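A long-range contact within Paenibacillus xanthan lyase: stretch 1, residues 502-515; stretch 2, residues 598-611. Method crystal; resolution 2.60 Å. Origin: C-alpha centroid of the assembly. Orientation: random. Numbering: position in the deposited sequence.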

# COMPACT_ATOMS: atom_id res chain seq x y z
N SER A 502 19.62 17.54 0.98
CA SER A 502 19.49 18.02 2.34
C SER A 502 20.13 19.40 2.49
O SER A 502 21.09 19.72 1.80
CB SER A 502 20.14 17.03 3.31
OG SER A 502 20.32 17.63 4.58
N THR A 503 19.59 20.20 3.40
CA THR A 503 20.21 21.46 3.77
C THR A 503 20.41 21.52 5.28
O THR A 503 20.41 22.59 5.87
CB THR A 503 19.36 22.66 3.34
OG1 THR A 503 17.99 22.45 3.71
CG2 THR A 503 19.45 22.86 1.84
N ASP A 504 20.59 20.35 5.90
CA ASP A 504 20.63 20.24 7.36
C ASP A 504 22.04 20.40 7.92
O ASP A 504 22.23 20.35 9.13
CB ASP A 504 20.05 18.89 7.83
CG ASP A 504 18.64 18.65 7.34
OD1 ASP A 504 17.72 19.32 7.85
OD2 ASP A 504 18.43 17.78 6.47
N GLY A 505 23.02 20.58 7.04
CA GLY A 505 24.39 20.76 7.48
C GLY A 505 25.03 19.56 8.16
O GLY A 505 25.99 19.71 8.93
N ILE A 506 24.51 18.37 7.89
CA ILE A 506 25.07 17.16 8.48
C ILE A 506 25.32 16.12 7.41
O ILE A 506 24.50 15.92 6.51
CB ILE A 506 24.12 16.58 9.54
CG1 ILE A 506 23.91 17.59 10.67
CG2 ILE A 506 24.64 15.27 10.08
CD1 ILE A 506 22.74 17.26 11.52
N ALA A 507 26.47 15.45 7.51
CA ALA A 507 26.83 14.37 6.60
C ALA A 507 25.68 13.36 6.46
O ALA A 507 25.14 12.87 7.46
CB ALA A 507 28.08 13.67 7.07
N THR A 508 25.31 13.06 5.23
CA THR A 508 24.18 12.20 4.95
C THR A 508 24.66 10.79 4.59
O THR A 508 25.63 10.62 3.85
CB THR A 508 23.31 12.81 3.84
OG1 THR A 508 22.88 14.11 4.26
CG2 THR A 508 22.08 11.95 3.56
N GLU A 509 24.00 9.77 5.14
CA GLU A 509 24.46 8.40 4.97
C GLU A 509 23.36 7.46 4.48
O GLU A 509 22.18 7.66 4.78
CB GLU A 509 25.02 7.86 6.29
CG GLU A 509 26.17 8.66 6.87
CD GLU A 509 26.65 8.12 8.20
OE1 GLU A 509 27.82 8.40 8.56
OE2 GLU A 509 25.88 7.42 8.88
N THR A 510 23.76 6.44 3.74
CA THR A 510 22.86 5.36 3.37
C THR A 510 23.47 4.04 3.82
O THR A 510 24.59 3.71 3.42
CB THR A 510 22.59 5.31 1.86
OG1 THR A 510 21.70 6.39 1.51
CG2 THR A 510 21.97 3.97 1.45
N ILE A 511 22.75 3.30 4.66
CA ILE A 511 23.33 2.11 5.27
C ILE A 511 23.10 0.87 4.43
O ILE A 511 21.96 0.47 4.21
CB ILE A 511 22.78 1.86 6.69
CG1 ILE A 511 22.77 3.17 7.50
CG2 ILE A 511 23.58 0.77 7.37
CD1 ILE A 511 24.10 3.89 7.53
N VAL A 512 24.18 0.27 3.95
CA VAL A 512 24.06 -0.95 3.17
C VAL A 512 23.85 -2.15 4.08
O VAL A 512 23.01 -3.02 3.82
CB VAL A 512 25.30 -1.21 2.28
CG1 VAL A 512 25.27 -2.63 1.73
CG2 VAL A 512 25.35 -0.21 1.15
N GLU A 513 24.61 -2.19 5.17
CA GLU A 513 24.61 -3.33 6.06
C GLU A 513 24.90 -2.89 7.49
O GLU A 513 25.56 -1.87 7.72
CB GLU A 513 25.65 -4.35 5.58
CG GLU A 513 25.67 -5.66 6.33
CD GLU A 513 24.29 -6.28 6.50
OE1 GLU A 513 23.92 -7.13 5.67
OE2 GLU A 513 23.59 -5.93 7.47
N ASN A 514 24.38 -3.64 8.45
CA ASN A 514 24.79 -3.52 9.84
C ASN A 514 24.52 -4.86 10.50
O ASN A 514 23.55 -5.01 11.23
CB ASN A 514 24.05 -2.38 10.56
CG ASN A 514 24.77 -1.94 11.82
OD1 ASN A 514 25.62 -2.66 12.34
ND2 ASN A 514 24.45 -0.75 12.31
N ARG A 515 25.37 -5.84 10.23
CA ARG A 515 25.07 -7.22 10.57
C ARG A 515 25.71 -7.63 11.88
O ARG A 515 26.86 -7.31 12.13
CB ARG A 515 25.61 -8.15 9.47
CG ARG A 515 25.07 -9.57 9.51
CD ARG A 515 23.67 -9.61 8.91
NE ARG A 515 23.11 -10.96 8.89
CZ ARG A 515 21.84 -11.22 8.59
NH1 ARG A 515 21.03 -10.22 8.29
NH2 ARG A 515 21.39 -12.47 8.60
N ASN A 598 28.90 -8.05 18.48
CA ASN A 598 29.78 -7.62 17.38
C ASN A 598 29.03 -7.34 16.09
O ASN A 598 28.11 -8.07 15.73
CB ASN A 598 30.86 -8.67 17.14
CG ASN A 598 31.64 -9.00 18.39
OD1 ASN A 598 32.09 -8.10 19.12
ND2 ASN A 598 31.79 -10.30 18.67
N PHE A 599 29.44 -6.29 15.39
CA PHE A 599 28.74 -5.86 14.18
C PHE A 599 29.66 -5.52 13.01
O PHE A 599 30.75 -4.96 13.20
CB PHE A 599 27.85 -4.64 14.48
CG PHE A 599 26.67 -4.94 15.34
CD1 PHE A 599 26.78 -4.94 16.73
CD2 PHE A 599 25.43 -5.19 14.77
CE1 PHE A 599 25.67 -5.21 17.53
CE2 PHE A 599 24.31 -5.46 15.57
CZ PHE A 599 24.44 -5.47 16.95
N MET A 600 29.21 -5.85 11.81
CA MET A 600 29.83 -5.39 10.57
C MET A 600 28.93 -4.37 9.91
O MET A 600 27.83 -4.69 9.48
CB MET A 600 30.06 -6.55 9.61
CG MET A 600 30.51 -6.09 8.22
SD MET A 600 32.07 -5.17 8.28
CE MET A 600 33.18 -6.47 8.80
N THR A 601 29.39 -3.13 9.83
CA THR A 601 28.59 -2.04 9.29
C THR A 601 29.18 -1.53 7.97
O THR A 601 30.35 -1.15 7.92
CB THR A 601 28.53 -0.89 10.29
OG1 THR A 601 28.24 -1.42 11.59
CG2 THR A 601 27.45 0.10 9.91
N LEU A 602 28.37 -1.54 6.91
CA LEU A 602 28.79 -1.02 5.61
C LEU A 602 27.85 0.12 5.21
O LEU A 602 26.63 -0.02 5.35
CB LEU A 602 28.75 -2.13 4.56
CG LEU A 602 29.47 -3.44 4.88
CD1 LEU A 602 29.21 -4.48 3.81
CD2 LEU A 602 30.96 -3.23 5.05
N TRP A 603 28.39 1.23 4.72
CA TRP A 603 27.53 2.33 4.30
C TRP A 603 28.12 3.31 3.27
O TRP A 603 29.30 3.26 2.94
CB TRP A 603 27.00 3.10 5.51
CG TRP A 603 28.00 3.98 6.23
CD1 TRP A 603 28.09 5.34 6.15
CD2 TRP A 603 29.02 3.56 7.15
NE1 TRP A 603 29.11 5.79 6.95
CE2 TRP A 603 29.69 4.72 7.58
CE3 TRP A 603 29.43 2.32 7.65
CZ2 TRP A 603 30.76 4.67 8.48
CZ3 TRP A 603 30.49 2.28 8.54
CH2 TRP A 603 31.13 3.45 8.95
N PHE A 604 27.26 4.17 2.74
CA PHE A 604 27.66 5.23 1.83
C PHE A 604 27.64 6.56 2.56
O PHE A 604 26.76 6.82 3.39
CB PHE A 604 26.69 5.34 0.65
CG PHE A 604 26.58 4.10 -0.19
CD1 PHE A 604 27.68 3.59 -0.86
CD2 PHE A 604 25.36 3.46 -0.33
CE1 PHE A 604 27.56 2.45 -1.64
CE2 PHE A 604 25.23 2.32 -1.12
CZ PHE A 604 26.34 1.81 -1.77
N ASP A 605 28.59 7.42 2.22
CA ASP A 605 28.60 8.78 2.74
C ASP A 605 28.39 9.74 1.60
O ASP A 605 29.28 9.94 0.78
CB ASP A 605 29.92 9.07 3.46
CG ASP A 605 29.92 10.43 4.17
OD1 ASP A 605 29.17 11.36 3.77
OD2 ASP A 605 30.70 10.56 5.13
N HIS A 606 27.21 10.36 1.56
CA HIS A 606 26.87 11.33 0.53
C HIS A 606 27.38 12.73 0.85
O HIS A 606 27.13 13.68 0.10
CB HIS A 606 25.35 11.39 0.32
CG HIS A 606 24.73 10.04 0.14
ND1 HIS A 606 24.79 9.34 -1.04
CD2 HIS A 606 24.03 9.26 1.01
CE1 HIS A 606 24.16 8.18 -0.90
NE2 HIS A 606 23.69 8.12 0.34
N GLY A 607 28.07 12.86 1.99
CA GLY A 607 28.59 14.14 2.42
C GLY A 607 27.54 15.08 3.00
O GLY A 607 26.38 14.72 3.18
N MET A 608 27.96 16.31 3.29
CA MET A 608 27.06 17.31 3.83
C MET A 608 26.27 17.97 2.73
O MET A 608 26.73 18.05 1.59
CB MET A 608 27.84 18.38 4.57
CG MET A 608 28.01 18.11 6.05
SD MET A 608 28.90 19.46 6.80
CE MET A 608 28.05 20.85 6.05
N ASN A 609 25.08 18.44 3.09
CA ASN A 609 24.22 19.17 2.17
C ASN A 609 24.20 18.67 0.72
O ASN A 609 24.46 19.45 -0.20
CB ASN A 609 24.61 20.65 2.19
CG ASN A 609 24.28 21.31 3.51
OD1 ASN A 609 23.24 21.03 4.11
ND2 ASN A 609 25.16 22.18 3.97
N PRO A 610 23.92 17.37 0.52
CA PRO A 610 23.91 16.88 -0.86
C PRO A 610 22.76 17.54 -1.63
O PRO A 610 21.75 17.90 -1.03
CB PRO A 610 23.66 15.38 -0.69
CG PRO A 610 22.90 15.26 0.60
CD PRO A 610 23.44 16.36 1.48
N THR A 611 22.94 17.73 -2.93
CA THR A 611 21.94 18.44 -3.72
C THR A 611 21.15 17.47 -4.57
O THR A 611 19.99 17.73 -4.91
CB THR A 611 22.61 19.46 -4.63
OG1 THR A 611 23.83 18.90 -5.14
CG2 THR A 611 22.94 20.71 -3.85
O HOH W 1 22.90 17.75 5.37
O HOH W 2 30.08 8.87 7.14

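Antiparallel pairing lets the backbone supply the adhesion while side chains tune it, and this contact in a xanthan lyase, burying 1175 Å² between the two stretches, illustrates the principle. The residues with the most covered surface are T508 (69 Å²), L602 and N609, and they mark three different ways of being held.

T508 is tied to the partner strand by two main-chain hydrogen bonds. Its N donates to G607 O at 2.8 Å, and its O receives H606 N at 2.8 Å; G607, with a positive phi, adopts a conformation that favours glycine. T508 is buried, and its OG1 lies 3.6 Å from P610 CD, so a small side chain fits against the proline ring; the same T508 OG1 makes a weak hydrogen bond to I506 O at 3.3 Å. Two residues on, T510 N reaches F604 O at 3.0 Å and F604 N returns to T510 O at 2.8 Å. T510 adds a side-chain bond, OG1 to H606 NE2 at 2.9 Å, meeting the imidazole at its edge. Threonine, short and β-branched, suits this place: T510 CG2 lies 3.9 Å from F604 CD2 while OG1 keeps the polar link.

L602 sits where the register shifts by one residue. In this β-bulge its O accepts from both V512 N (2.8 Å) and E513 N (3.0 Å), while L602 N donates to E513 O at 2.9 Å. Here V512 points toward the partner strand, its CB 4.2 Å from L602 CB and its CG2 3.4 Å from F604 CE2, so apolar residues fill the buried corner. Beyond it the ladder resumes: R515 N to M600 O and M600 N to R515 O both measure 2.8 Å.

N609 works outside the ladder. Its side-chain OD1 accepts from G505 N at 3.0 Å, an amide oxygen reaching the loop's backbone. A water bridges the same region, accepting from N609 N at 3.2 Å and I506 N at 3.1 Å and donating to S502 OG at 2.7 Å. Next door, S502 N donates to P610 O at 3.0 Å, fastening the loop beyond the sheet.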